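PDB 4OVQ: TRAP dicarboxylate ABC transporter, substrate-binding protein from Roseobacter denitrificans, which binds beta-D-glucuronate and probably serves as the periplasmic receptor that hands sugar acids to a TRAP transporter. Local coordinates for residues A[70-74]-A[86-92]; A[75-79]-A[132-136]; A[100-104]-A[171-175]. One frame throughout, in Å; residues are numbered along the deposited sequence.

Interaction 1. Residues A[70-74]-A[86-92]; sequences QPDAI and NFNLGPI. With BDP (beta-D-glucopyranuronic acid), chain C.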
ATOM      1  N   GLN A  70     -10.626  -3.577   1.210  1.00  8.57           N
ATOM      2  CA  GLN A  70      -9.397  -4.009   1.833  1.00  8.07           C
ATOM      3  C   GLN A  70      -9.555  -4.168   3.368  1.00  7.92           C
ATOM      4  O   GLN A  70      -9.114  -5.180   3.925  1.00  7.81           O
ATOM      5  CB  GLN A  70      -8.218  -3.115   1.415  1.00  7.71           C
ATOM      6  CG  GLN A  70      -6.889  -3.669   1.874  1.00  7.26           C
ATOM      7  CD  GLN A  70      -5.678  -3.328   1.033  1.00  7.03           C
ATOM      8  OE1 GLN A  70      -4.679  -4.020   1.129  1.00  7.59           O
ATOM      9  NE2 GLN A  70      -5.769  -2.294   0.187  1.00  7.16           N
ATOM     10  N   PRO A  71     -10.188  -3.212   4.059  1.00  7.98           N
ATOM     11  CA  PRO A  71     -10.331  -3.488   5.504  1.00  8.16           C
ATOM     12  C   PRO A  71     -11.133  -4.761   5.828  1.00  8.26           C
ATOM     13  O   PRO A  71     -10.831  -5.473   6.774  1.00  8.71           O
ATOM     14  CB  PRO A  71     -11.055  -2.239   6.009  1.00  8.50           C
ATOM     15  CG  PRO A  71     -10.628  -1.146   5.034  1.00  7.90           C
ATOM     16  CD  PRO A  71     -10.638  -1.856   3.704  1.00  8.10           C
ATOM     17  N   ASP A  72     -12.161  -5.034   5.053  0.59  8.72           N
ATOM     18  CA  ASP A  72     -12.935  -6.227   5.259  0.59 10.37           C
ATOM     19  C   ASP A  72     -12.074  -7.470   4.990  0.59 11.59           C
ATOM     20  O   ASP A  72     -12.079  -8.423   5.769  0.59 11.22           O
ATOM     21  CB  ASP A  72     -14.230  -6.171   4.439  0.59  9.71           C
ATOM     22  CG  ASP A  72     -15.193  -5.067   4.938  0.59 14.92           C
ATOM     23  OD1 ASP A  72     -15.057  -4.647   6.107  0.59 16.62           O
ATOM     24  OD2 ASP A  72     -16.081  -4.613   4.176  0.59 16.66           O
ATOM     25  N   ALA A  73     -11.273  -7.453   3.929  1.00 10.22           N
ATOM     26  CA  ALA A  73     -10.469  -8.601   3.642  1.00 10.44           C
ATOM     27  C   ALA A  73      -9.444  -8.829   4.733  1.00  8.29           C
ATOM     28  O   ALA A  73      -9.125  -9.967   5.043  1.00  8.43           O
ATOM     29  CB  ALA A  73      -9.780  -8.433   2.293  1.00  8.60           C
ATOM     30  N   ILE A  74      -8.842  -7.757   5.238  1.00  8.14           N
ATOM     31  CA  ILE A  74      -7.885  -7.877   6.348  1.00  7.58           C
ATOM     32  C   ILE A  74      -8.574  -8.576   7.536  1.00 10.41           C
ATOM     33  O   ILE A  74      -8.004  -9.494   8.125  1.00  9.33           O
ATOM     34  CB  ILE A  74      -7.296  -6.520   6.733  1.00  7.22           C
ATOM     35  CG1 ILE A  74      -6.369  -5.982   5.617  1.00  7.55           C
ATOM     36  CG2 ILE A  74      -6.573  -6.607   8.106  1.00  8.10           C
ATOM     37  CD1 ILE A  74      -6.238  -4.474   5.670  1.00  9.16           C
ATOM     38  N   ASN A  86      -2.926 -10.179  -0.498  1.00  7.60           N
ATOM     39  CA  ASN A  86      -1.925  -9.178  -0.794  1.00  7.56           C
ATOM     40  C   ASN A  86      -2.500  -7.861  -0.281  1.00  6.71           C
ATOM     41  O   ASN A  86      -3.408  -7.296  -0.888  1.00  7.46           O
ATOM     42  CB  ASN A  86      -1.632  -9.135  -2.304  1.00  6.95           C
ATOM     43  CG  ASN A  86      -1.067  -7.796  -2.774  1.00  8.93           C
ATOM     44  OD1 ASN A  86      -1.416  -7.302  -3.845  1.00  8.45           O
ATOM     45  ND2 ASN A  86      -0.213  -7.197  -1.965  1.00  7.82           N
ATOM     46  N   PHE A  87      -1.976  -7.409   0.841  1.00  6.40           N
ATOM     47  CA  PHE A  87      -2.442  -6.217   1.503  1.00  6.32           C
ATOM     48  C   PHE A  87      -1.395  -5.083   1.457  1.00  6.02           C
ATOM     49  O   PHE A  87      -0.215  -5.257   1.819  1.00  7.77           O
ATOM     50  CB  PHE A  87      -2.815  -6.501   2.968  1.00  6.76           C
ATOM     51  CG  PHE A  87      -3.932  -7.470   3.141  1.00  6.64           C
ATOM     52  CD1 PHE A  87      -5.035  -7.425   2.311  1.00  9.28           C
ATOM     53  CD2 PHE A  87      -3.863  -8.418   4.155  1.00  8.98           C
ATOM     54  CE1 PHE A  87      -6.075  -8.331   2.468  1.00  9.98           C
ATOM     55  CE2 PHE A  87      -4.885  -9.323   4.341  1.00  8.89           C
ATOM     56  CZ  PHE A  87      -5.989  -9.275   3.502  1.00 10.82           C
ATOM     57  N   ASN A  88      -1.868  -3.905   1.070  1.00  7.67           N
ATOM     58  CA  ASN A  88      -1.117  -2.671   1.321  1.00  7.08           C
ATOM     59  C   ASN A  88      -1.042  -2.438   2.829  1.00  5.74           C
ATOM     60  O   ASN A  88      -2.019  -2.684   3.545  1.00  6.95           O
ATOM     61  CB  ASN A  88      -1.889  -1.533   0.695  1.00  6.12           C
ATOM     62  CG  ASN A  88      -1.131  -0.212   0.675  1.00  8.56           C
ATOM     63  OD1 ASN A  88      -1.315   0.633   1.568  1.00  6.84           O
ATOM     64  ND2 ASN A  88      -0.370   0.021  -0.384  1.00  8.90           N
ATOM     65  N   LEU A  89       0.083  -1.964   3.343  1.00  8.18           N
ATOM     66  CA  LEU A  89       0.178  -1.769   4.802  1.00  9.15           C
ATOM     67  C   LEU A  89      -0.638  -0.601   5.342  1.00  7.16           C
ATOM     68  O   LEU A  89      -0.887  -0.533   6.535  1.00  9.24           O
ATOM     69  CB  LEU A  89       1.636  -1.690   5.266  1.00  9.55           C
ATOM     70  CG  LEU A  89       2.108  -3.035   5.820  1.00  9.81           C
ATOM     71  CD1 LEU A  89       2.151  -4.120   4.774  1.00 10.01           C
ATOM     72  CD2 LEU A  89       3.472  -2.888   6.515  1.00 17.73           C
ATOM     73  N   GLY A  90      -1.078   0.300   4.463  1.00  7.64           N
ATOM     74  CA  GLY A  90      -1.899   1.432   4.872  1.00  7.86           C
ATOM     75  C   GLY A  90      -3.093   1.065   5.727  1.00  7.11           C
ATOM     76  O   GLY A  90      -3.245   1.518   6.853  1.00  8.02           O
ATOM     77  N   PRO A  91      -3.966   0.212   5.212  1.00  6.97           N
ATOM     78  CA  PRO A  91      -5.145  -0.229   5.984  1.00  6.28           C
ATOM     79  C   PRO A  91      -4.839  -1.235   7.100  1.00  6.25           C
ATOM     80  O   PRO A  91      -5.711  -1.495   7.935  1.00 10.82           O
ATOM     81  CB  PRO A  91      -6.057  -0.830   4.907  1.00 10.16           C
ATOM     82  CG  PRO A  91      -5.495  -0.336   3.592  1.00 17.94           C
ATOM     83  CD  PRO A  91      -4.037  -0.216   3.813  1.00  8.56           C
ATOM     84  N   ILE A  92      -3.619  -1.775   7.120  1.00  7.48           N
ATOM     85  CA  ILE A  92      -3.166  -2.594   8.263  1.00  9.34           C
ATOM     86  C   ILE A  92      -2.779  -1.745   9.483  1.00  6.82           C
ATOM     87  O   ILE A  92      -2.886  -2.203  10.647  1.00 12.32           O
ATOM     88  CB  ILE A  92      -2.005  -3.529   7.871  1.00 11.00           C
ATOM     89  CG1 ILE A  92      -2.492  -4.535   6.809  1.00 10.92           C
ATOM     90  CG2 ILE A  92      -1.421  -4.222   9.109  1.00  9.26           C
ATOM     91  CD1 ILE A  92      -1.467  -5.448   6.331  1.00 13.05           C
TER
HETATM   92  C1  BDP C 402      -3.003   1.030  -3.996  1.00  7.53           C
HETATM   93  C2  BDP C 402      -2.794  -0.240  -3.213  1.00  6.68           C
HETATM   94  C3  BDP C 402      -4.116  -0.833  -2.991  1.00  5.36           C
HETATM   95  C4  BDP C 402      -4.989   0.114  -2.238  1.00  6.15           C
HETATM   96  C5  BDP C 402      -5.117   1.420  -2.988  1.00  7.19           C
HETATM   97  C6  BDP C 402      -5.963   2.464  -2.242  1.00  6.28           C
HETATM   98  O2  BDP C 402      -2.010  -1.118  -4.090  1.00  7.35           O
HETATM   99  O3  BDP C 402      -3.871  -1.975  -2.087  1.00  6.19           O
HETATM  100  O4  BDP C 402      -6.334  -0.493  -2.032  1.00  6.66           O
HETATM  101  O5  BDP C 402      -3.841   1.983  -3.258  1.00  6.88           O
HETATM  102  O6A BDP C 402      -6.957   2.074  -1.561  1.00  8.44           O
HETATM  103  O1  BDP C 402      -1.813   1.714  -4.258  1.00  7.09           O
HETATM  104  O6B BDP C 402      -5.668   3.654  -2.511  1.00  7.81           O
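Gln70 reaches from the start of helix 70-79 to the end of strand 84-88 and to the bound beta-D-glucuronate, inside the five-stranded sheet lobe of a type II periplasmic binding protein. Its two amide atoms divide the work. NE2 donates to O3 of the sugar at 3.0 Å and also comes within 2.9 Å of sugar O4, while OE1 accepts the backbone N of Asn88 at 2.8 Å, the donor tilted 20° from the carbonyl plane. With both ends engaged, the amide's rotation is fixed. CG lies anti to the backbone N (chi1 -171°) and the extended chain beyond it carries the amide across to the strand end.

Beside the amide, whose OE1 lies at the edge of the Phe87 ring, is an apolar cluster. Ile74 CG1 sits almost exactly over the centre of that ring, 3.6 Å from the centroid in a CH-pi contact, and Ala73 CB meets Phe87 CE1. Ile74 CD1 reaches on to Pro91 CB and Ile92 CG1.

Further out, Glu234, which also hydrogen-bonds the sugar, takes a hydrogen bond from Asn88. Asn88 also caps the short, weakly bonded helix that follows: its OD1 accepts Gly90 N at 2.9 Å, from above the carbonyl plane.

Interaction 2. Residues A[75-79]-A[132-136]; sequences EQVRA and EKGIQ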
ATOM      1  N   GLU A  75      -9.790  -8.173   7.877  1.00  8.44           N
ATOM      2  CA  GLU A  75     -10.499  -8.850   8.946  1.00 12.03           C
ATOM      3  C   GLU A  75     -10.756 -10.330   8.632  1.00 12.50           C
ATOM      4  O   GLU A  75     -10.690 -11.199   9.530  1.00 14.51           O
ATOM      5  CB  GLU A  75     -11.814  -8.114   9.256  1.00 13.52           C
ATOM      6  CG  GLU A  75     -12.483  -8.601  10.535  1.00 27.83           C
ATOM      7  CD  GLU A  75     -11.462  -8.795  11.654  1.00 28.05           C
ATOM      8  OE1 GLU A  75     -10.828  -7.796  12.054  1.00 33.86           O
ATOM      9  OE2 GLU A  75     -11.259  -9.959  12.093  1.00 37.22           O
ATOM     10  N   GLN A  76     -11.087 -10.652   7.381  1.00  9.27           N
ATOM     11  CA  GLN A  76     -11.335 -12.056   7.021  1.00  9.44           C
ATOM     12  C   GLN A  76     -10.064 -12.902   7.196  1.00 10.66           C
ATOM     13  O   GLN A  76     -10.126 -14.030   7.663  1.00 11.93           O
ATOM     14  CB  GLN A  76     -11.866 -12.187   5.590  1.00 12.39           C
ATOM     15  CG  GLN A  76     -13.228 -11.596   5.352  1.00 12.65           C
ATOM     16  CD  GLN A  76     -13.643 -11.692   3.881  1.00 16.94           C
ATOM     17  OE1 GLN A  76     -13.590 -12.760   3.276  1.00 24.50           O
ATOM     18  NE2 GLN A  76     -14.028 -10.567   3.309  1.00 29.27           N
ATOM     19  N   VAL A  77      -8.909 -12.366   6.809  1.00  8.92           N
ATOM     20  CA  VAL A  77      -7.659 -13.108   6.976  1.00 10.26           C
ATOM     21  C   VAL A  77      -7.359 -13.283   8.468  1.00 13.39           C
ATOM     22  O   VAL A  77      -7.047 -14.379   8.921  1.00 12.15           O
ATOM     23  CB  VAL A  77      -6.488 -12.452   6.196  1.00  9.71           C
ATOM     24  CG1 VAL A  77      -5.184 -13.086   6.533  1.00 13.06           C
ATOM     25  CG2 VAL A  77      -6.724 -12.666   4.702  1.00  9.89           C
ATOM     26  N   ARG A  78      -7.527 -12.227   9.237  1.00 14.51           N
ATOM     27  CA  ARG A  78      -7.237 -12.305  10.673  1.00 12.55           C
ATOM     28  C   ARG A  78      -8.149 -13.355  11.340  1.00 16.48           C
ATOM     29  O   ARG A  78      -7.709 -14.156  12.169  1.00 15.01           O
ATOM     30  CB  ARG A  78      -7.463 -10.940  11.305  1.00 15.31           C
ATOM     31  CG  ARG A  78      -6.984 -10.876  12.719  1.00 19.96           C
ATOM     32  CD  ARG A  78      -7.155  -9.498  13.316  1.00 24.13           C
ATOM     33  NE  ARG A  78      -6.539  -9.454  14.642  1.00 32.40           N
ATOM     34  CZ  ARG A  78      -7.049  -8.853  15.712  1.00 23.62           C
ATOM     35  NH1 ARG A  78      -8.225  -8.230  15.645  1.00 30.73           N
ATOM     36  NH2 ARG A  78      -6.383  -8.892  16.865  1.00 29.42           N
ATOM     37  N   ALA A  79      -9.406 -13.385  10.922  1.00 13.35           N
ATOM     38  CA  ALA A  79     -10.402 -14.297  11.487  1.00 14.69           C
ATOM     39  C   ALA A  79     -10.314 -15.730  10.954  1.00 15.91           C
ATOM     40  O   ALA A  79     -11.013 -16.646  11.433  1.00 19.88           O
ATOM     41  CB  ALA A  79     -11.794 -13.728  11.230  1.00 15.89           C
ATOM     42  N   GLU A 132       1.585 -10.833  15.823  1.00 28.13           N
ATOM     43  CA  GLU A 132       0.897 -10.553  17.087  1.00 29.22           C
ATOM     44  C   GLU A 132      -0.618 -10.301  16.955  1.00 25.52           C
ATOM     45  O   GLU A 132      -1.391 -10.631  17.854  1.00 34.03           O
ATOM     46  CB  GLU A 132       1.591  -9.355  17.769  1.00 33.70           C
ATOM     47  CG  GLU A 132       0.772  -8.580  18.808  1.00 30.98           C
ATOM     48  CD  GLU A 132       1.497  -7.324  19.318  1.00 37.15           C
ATOM     49  OE1 GLU A 132       2.748  -7.326  19.364  1.00 40.85           O
ATOM     50  OE2 GLU A 132       0.819  -6.327  19.666  1.00 42.17           O
ATOM     51  N   LYS A 133      -1.034  -9.710  15.836  1.00 21.82           N
ATOM     52  CA  LYS A 133      -2.455  -9.533  15.521  1.00 12.11           C
ATOM     53  C   LYS A 133      -3.007 -10.563  14.529  1.00 18.48           C
ATOM     54  O   LYS A 133      -4.036 -10.325  13.904  1.00 17.54           O
ATOM     55  CB  LYS A 133      -2.705  -8.126  14.961  1.00 13.29           C
ATOM     56  CG  LYS A 133      -2.356  -6.999  15.910  1.00 18.82           C
ATOM     57  CD  LYS A 133      -3.307  -6.918  17.103  1.00 19.86           C
ATOM     58  CE  LYS A 133      -2.804  -5.908  18.094  1.00 26.96           C
ATOM     59  NZ  LYS A 133      -3.927  -5.281  18.823  1.00 32.67           N
ATOM     60  N   GLY A 134      -2.319 -11.693  14.379  1.00 17.59           N
ATOM     61  CA  GLY A 134      -2.856 -12.834  13.671  1.00 16.43           C
ATOM     62  C   GLY A 134      -2.596 -12.877  12.176  1.00 12.95           C
ATOM     63  O   GLY A 134      -3.154 -13.707  11.458  1.00 16.32           O
ATOM     64  N   ILE A 135      -1.759 -11.958  11.709  1.00 14.02           N
ATOM     65  CA  ILE A 135      -1.453 -11.904  10.288  1.00 15.12           C
ATOM     66  C   ILE A 135       0.045 -11.942   9.996  1.00 12.64           C
ATOM     67  O   ILE A 135       0.789 -11.031  10.340  1.00 20.52           O
ATOM     68  CB  ILE A 135      -2.094 -10.701   9.614  1.00 14.15           C
ATOM     69  CG1 ILE A 135      -1.554  -9.395  10.131  1.00 22.54           C
ATOM     70  CG2 ILE A 135      -3.613 -10.747   9.707  1.00 17.34           C
ATOM     71  CD1 ILE A 135      -2.429  -8.241   9.754  1.00 26.71           C
ATOM     72  N   GLN A 136       0.482 -13.020   9.373  1.00 10.83           N
ATOM     73  CA  GLN A 136       1.912 -13.222   9.133  1.00 16.11           C
ATOM     74  C   GLN A 136       2.336 -12.695   7.738  1.00 13.14           C
ATOM     75  O   GLN A 136       1.863 -13.197   6.714  1.00 11.24           O
ATOM     76  CB  GLN A 136       2.183 -14.719   9.226  1.00 18.68           C
ATOM     77  CG  GLN A 136       3.506 -15.186   8.715  1.00 26.17           C
ATOM     78  CD  GLN A 136       4.535 -15.044   9.750  1.00 24.85           C
ATOM     79  OE1 GLN A 136       4.378 -15.555  10.866  1.00 30.47           O
ATOM     80  NE2 GLN A 136       5.575 -14.288   9.442  1.00 28.11           N
TER
HETATM   81  O   HOH W   1      -5.492 -14.534  13.136  1.00 28.59           O
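Arg78, near the end of helix 70-79, lies along the turn that leads into strand 135-141, and its side chain makes most of this contact. CB meets the branch methyl of Ile135, with CG2 4.2 Å away. From there the chain goes out fully stretched: a chi1 of -171° swings it away from the backbone N, and there is no bend before NE. CG and CD both pass the carbonyl oxygen of Lys133, at 3.2 and 3.3 Å, and the next atom takes hold of it: NE donates to Lys133 O at 2.8 Å. The bond is somewhat bent, 144° at the hydrogen, and the oxygen lies at the edge of the guanidinium, near its plane. Beyond NE, the NH2 branch comes to rest 3.7 Å from Lys133 CD.

The two long side chains run alongside each other and point the same way, although the lysine is bent at its second torsion. Their like charges are fairly close, with Arg78 NH2 4.8 Å from Lys133 NZ, which may cost a little; both residues are partly exposed, and solvent would probably soften it.

One residue earlier on the helix, Val77 CG1 touches Ile135 CG2, an apolar contact between two buried residues. A water donates to Gly134 O; its approach to Arg78 O is too short to be trusted.

Gly134, with a positive phi of 89°, is the C-prime residue of the Schellman motif that closes helix 121-132. The chain then turns into edge strand 135-141, where Ile135 also packs on Cys237 of neighbouring strand 234-239. The contact thus sets the C-terminal part of helix 70-79 beside the junction between helix 121-132 and the sheet's outer strand, while Val77 O accepts a hydrogen bond from Asn239 at the end of strand 234-239.

Interaction 3. Residues A[100-104]-A[171-175]; sequences NVVSL and NELFT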
ATOM      1  N   ASN A 100       1.876   0.561  11.364  1.00 13.73           N
ATOM      2  CA  ASN A 100       1.430   1.912  11.134  1.00 13.98           C
ATOM      3  C   ASN A 100       2.578   2.893  10.856  1.00 16.63           C
ATOM      4  O   ASN A 100       2.370   3.926  10.249  1.00 16.68           O
ATOM      5  CB  ASN A 100       0.588   2.367  12.327  1.00 17.71           C
ATOM      6  CG  ASN A 100      -0.526   3.312  11.941  1.00 17.82           C
ATOM      7  OD1 ASN A 100      -0.985   3.345  10.802  1.00 11.58           O
ATOM      8  ND2 ASN A 100      -1.009   4.069  12.919  1.00 19.70           N
ATOM      9  N   VAL A 101       3.803   2.553  11.255  1.00 18.59           N
ATOM     10  CA  VAL A 101       4.935   3.430  11.004  1.00 18.19           C
ATOM     11  C   VAL A 101       5.187   3.713   9.500  1.00 16.84           C
ATOM     12  O   VAL A 101       5.644   4.787   9.141  1.00 19.02           O
ATOM     13  CB  VAL A 101       6.224   2.925  11.702  1.00 23.79           C
ATOM     14  CG1 VAL A 101       6.901   1.841  10.905  1.00 20.71           C
ATOM     15  CG2 VAL A 101       7.176   4.079  11.927  1.00 31.07           C
ATOM     16  N   VAL A 102       4.820   2.784   8.610  1.00 14.86           N
ATOM     17  CA  VAL A 102       5.120   2.971   7.189  1.00 17.16           C
ATOM     18  C   VAL A 102       4.097   3.895   6.527  1.00 16.26           C
ATOM     19  O   VAL A 102       4.286   4.313   5.380  1.00 19.79           O
ATOM     20  CB  VAL A 102       5.245   1.616   6.417  1.00 15.12           C
ATOM     21  CG1 VAL A 102       6.269   0.720   7.081  1.00 15.53           C
ATOM     22  CG2 VAL A 102       3.936   0.915   6.311  1.00 15.05           C
ATOM     23  N   SER A 103       3.042   4.227   7.275  1.00 14.77           N
ATOM     24  CA  SER A 103       1.994   5.118   6.837  1.00 15.40           C
ATOM     25  C   SER A 103       2.284   6.588   7.242  1.00 15.08           C
ATOM     26  O   SER A 103       1.519   7.488   6.923  1.00 16.76           O
ATOM     27  CB  SER A 103       0.664   4.616   7.382  1.00 14.81           C
ATOM     28  OG  SER A 103       0.267   3.425   6.681  1.00 17.01           O
ATOM     29  N   LEU A 104       3.400   6.824   7.913  1.00 15.47           N
ATOM     30  CA  LEU A 104       3.818   8.211   8.190  1.00 15.04           C
ATOM     31  C   LEU A 104       4.309   8.903   6.920  1.00 14.64           C
ATOM     32  O   LEU A 104       5.181   8.405   6.213  1.00 18.16           O
ATOM     33  CB  LEU A 104       4.901   8.246   9.274  1.00 14.81           C
ATOM     34  CG  LEU A 104       4.351   7.969  10.675  1.00 16.66           C
ATOM     35  CD1 LEU A 104       5.490   7.569  11.620  1.00 17.87           C
ATOM     36  CD2 LEU A 104       3.557   9.163  11.229  1.00 20.73           C
ATOM     37  N   ASN A 171      -7.308   5.170   7.329  1.00 11.22           N
ATOM     38  CA  ASN A 171      -6.278   5.266   8.362  1.00 11.79           C
ATOM     39  C   ASN A 171      -6.212   6.715   8.809  1.00 15.04           C
ATOM     40  O   ASN A 171      -6.034   7.620   7.989  1.00 10.90           O
ATOM     41  CB  ASN A 171      -4.922   4.743   7.817  1.00 10.83           C
ATOM     42  CG  ASN A 171      -3.810   4.715   8.884  1.00  9.94           C
ATOM     43  OD1 ASN A 171      -3.835   5.483   9.853  1.00 12.10           O
ATOM     44  ND2 ASN A 171      -2.843   3.824   8.706  1.00 12.49           N
ATOM     45  N   GLU A 172      -6.402   6.967  10.106  1.00 17.48           N
ATOM     46  CA  GLU A 172      -6.459   8.347  10.587  1.00 15.97           C
ATOM     47  C   GLU A 172      -5.158   9.126  10.377  1.00 15.66           C
ATOM     48  O   GLU A 172      -5.151  10.364  10.407  1.00 18.98           O
ATOM     49  CB  GLU A 172      -6.884   8.394  12.063  1.00 21.65           C
ATOM     50  CG  GLU A 172      -8.401   8.392  12.251  1.00 35.02           C
ATOM     51  CD  GLU A 172      -9.047   9.769  12.024  1.00 36.20           C
ATOM     52  OE1 GLU A 172      -8.630  10.759  12.671  1.00 38.66           O
ATOM     53  OE2 GLU A 172      -9.987   9.849  11.198  1.00 43.84           O
ATOM     54  N   LEU A 173      -4.042   8.442  10.168  1.00 13.00           N
ATOM     55  CA  LEU A 173      -2.826   9.147   9.774  1.00 15.68           C
ATOM     56  C   LEU A 173      -3.023   9.927   8.472  1.00 13.20           C
ATOM     57  O   LEU A 173      -2.458  10.992   8.282  1.00 16.08           O
ATOM     58  CB  LEU A 173      -1.648   8.201   9.602  1.00 19.94           C
ATOM     59  CG  LEU A 173      -0.737   8.018  10.801  1.00 27.41           C
ATOM     60  CD1 LEU A 173      -1.562   7.676  12.040  1.00 30.40           C
ATOM     61  CD2 LEU A 173       0.293   6.927  10.480  1.00 19.31           C
ATOM     62  N   PHE A 174      -3.808   9.361   7.557  1.00 11.75           N
ATOM     63  CA  PHE A 174      -3.999   9.982   6.249  1.00 12.13           C
ATOM     64  C   PHE A 174      -5.026  11.116   6.317  1.00 10.40           C
ATOM     65  O   PHE A 174      -4.913  12.119   5.595  1.00 11.35           O
ATOM     66  CB  PHE A 174      -4.441   8.947   5.216  1.00 12.42           C
ATOM     67  CG  PHE A 174      -3.561   7.730   5.148  1.00  9.28           C
ATOM     68  CD1 PHE A 174      -2.181   7.817   5.358  1.00  9.02           C
ATOM     69  CD2 PHE A 174      -4.112   6.503   4.889  1.00  9.45           C
ATOM     70  CE1 PHE A 174      -1.394   6.700   5.294  1.00 11.93           C
ATOM     71  CE2 PHE A 174      -3.314   5.373   4.836  1.00  9.02           C
ATOM     72  CZ  PHE A 174      -1.970   5.465   5.063  1.00 11.75           C
ATOM     73  N   THR A 175      -6.014  10.969   7.192  1.00 13.60           N
ATOM     74  CA  THR A 175      -6.961  12.059   7.407  1.00 16.65           C
ATOM     75  C   THR A 175      -6.191  13.236   8.001  1.00 13.60           C
ATOM     76  O   THR A 175      -6.362  14.388   7.586  1.00 15.43           O
ATOM     77  CB  THR A 175      -8.147  11.670   8.321  1.00 22.26           C
ATOM     78  OG1 THR A 175      -7.659  11.163   9.559  1.00 32.49           O
ATOM     79  CG2 THR A 175      -9.003  10.636   7.686  1.00 16.60           C
TER
HETATM   80  O   HOH W   2      -3.724   5.317  12.526  1.00 19.18           O
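Asn100 and Asn171 make the direct polar link, their amides nearly coplanar. Asn171 ND2 donates to Asn100 OD1 at 2.8 Å, in the carbonyl plane and close to straight (166° at the hydrogen). A water closes a second path between the same residues, accepting from Asn100 ND2 and donating to Asn171 OD1. That oxygen also N-caps helix 172-180, taking Leu173 N at 3.0 Å from above its carbonyl plane. With chi1 near 180°, the Asn171 amide is sent toward the 100-104 loop. Its ND2 also hydrogen-bonds Gly90 O, in helix 89-92.

Leu173 supplies van der Waals packing. Its CD2 methyl fits against the loop, 3.7 Å from Asn100 O, while CD1 lies near Asn100 ND2; the apolar contact proper is the methyl pair Leu173 CD2 and Leu104 CD2, 4.0 Å apart.

The third group is packing of Ser103 at the Phe174 ring edge: CE1 is 3.4 Å from Ser103 O, near the ring plane, and CZ is the same distance from Ser103 OG. One face of the ring carries Asn171 CG, offset toward the rim.

Here a 3-10 loop from the part of the chain leading off the five-stranded sheet meets a helix probably of the other lobe. The contact combines one near-straight amide bond and a water bridge with the packing of Leu173 and Phe174, which probably fixes how loop and helix sit together.

Interactions 1 and 2 sit side by side on helix 70-79, centres about 10 Å apart, and pack it against the same five-stranded sheet: the first at inner strand 84-88, the second at edge strand 135-141. Their segments alternate along the chain, and they touch where Phe87 meets Val77, so their apolar layers are continuous. Interaction 3, centred about 13 Å from interaction 1, opens only after interaction 1 has closed. Interactions 2 and 3 alternate in sequence but stay apart, about 10 Å at their nearest atoms. Helix 70-79 thus carries Gln70 at the sugar and packs near its other end at the outer strand, while Gly90 and Asn171 join interaction 1 to helix 172-180.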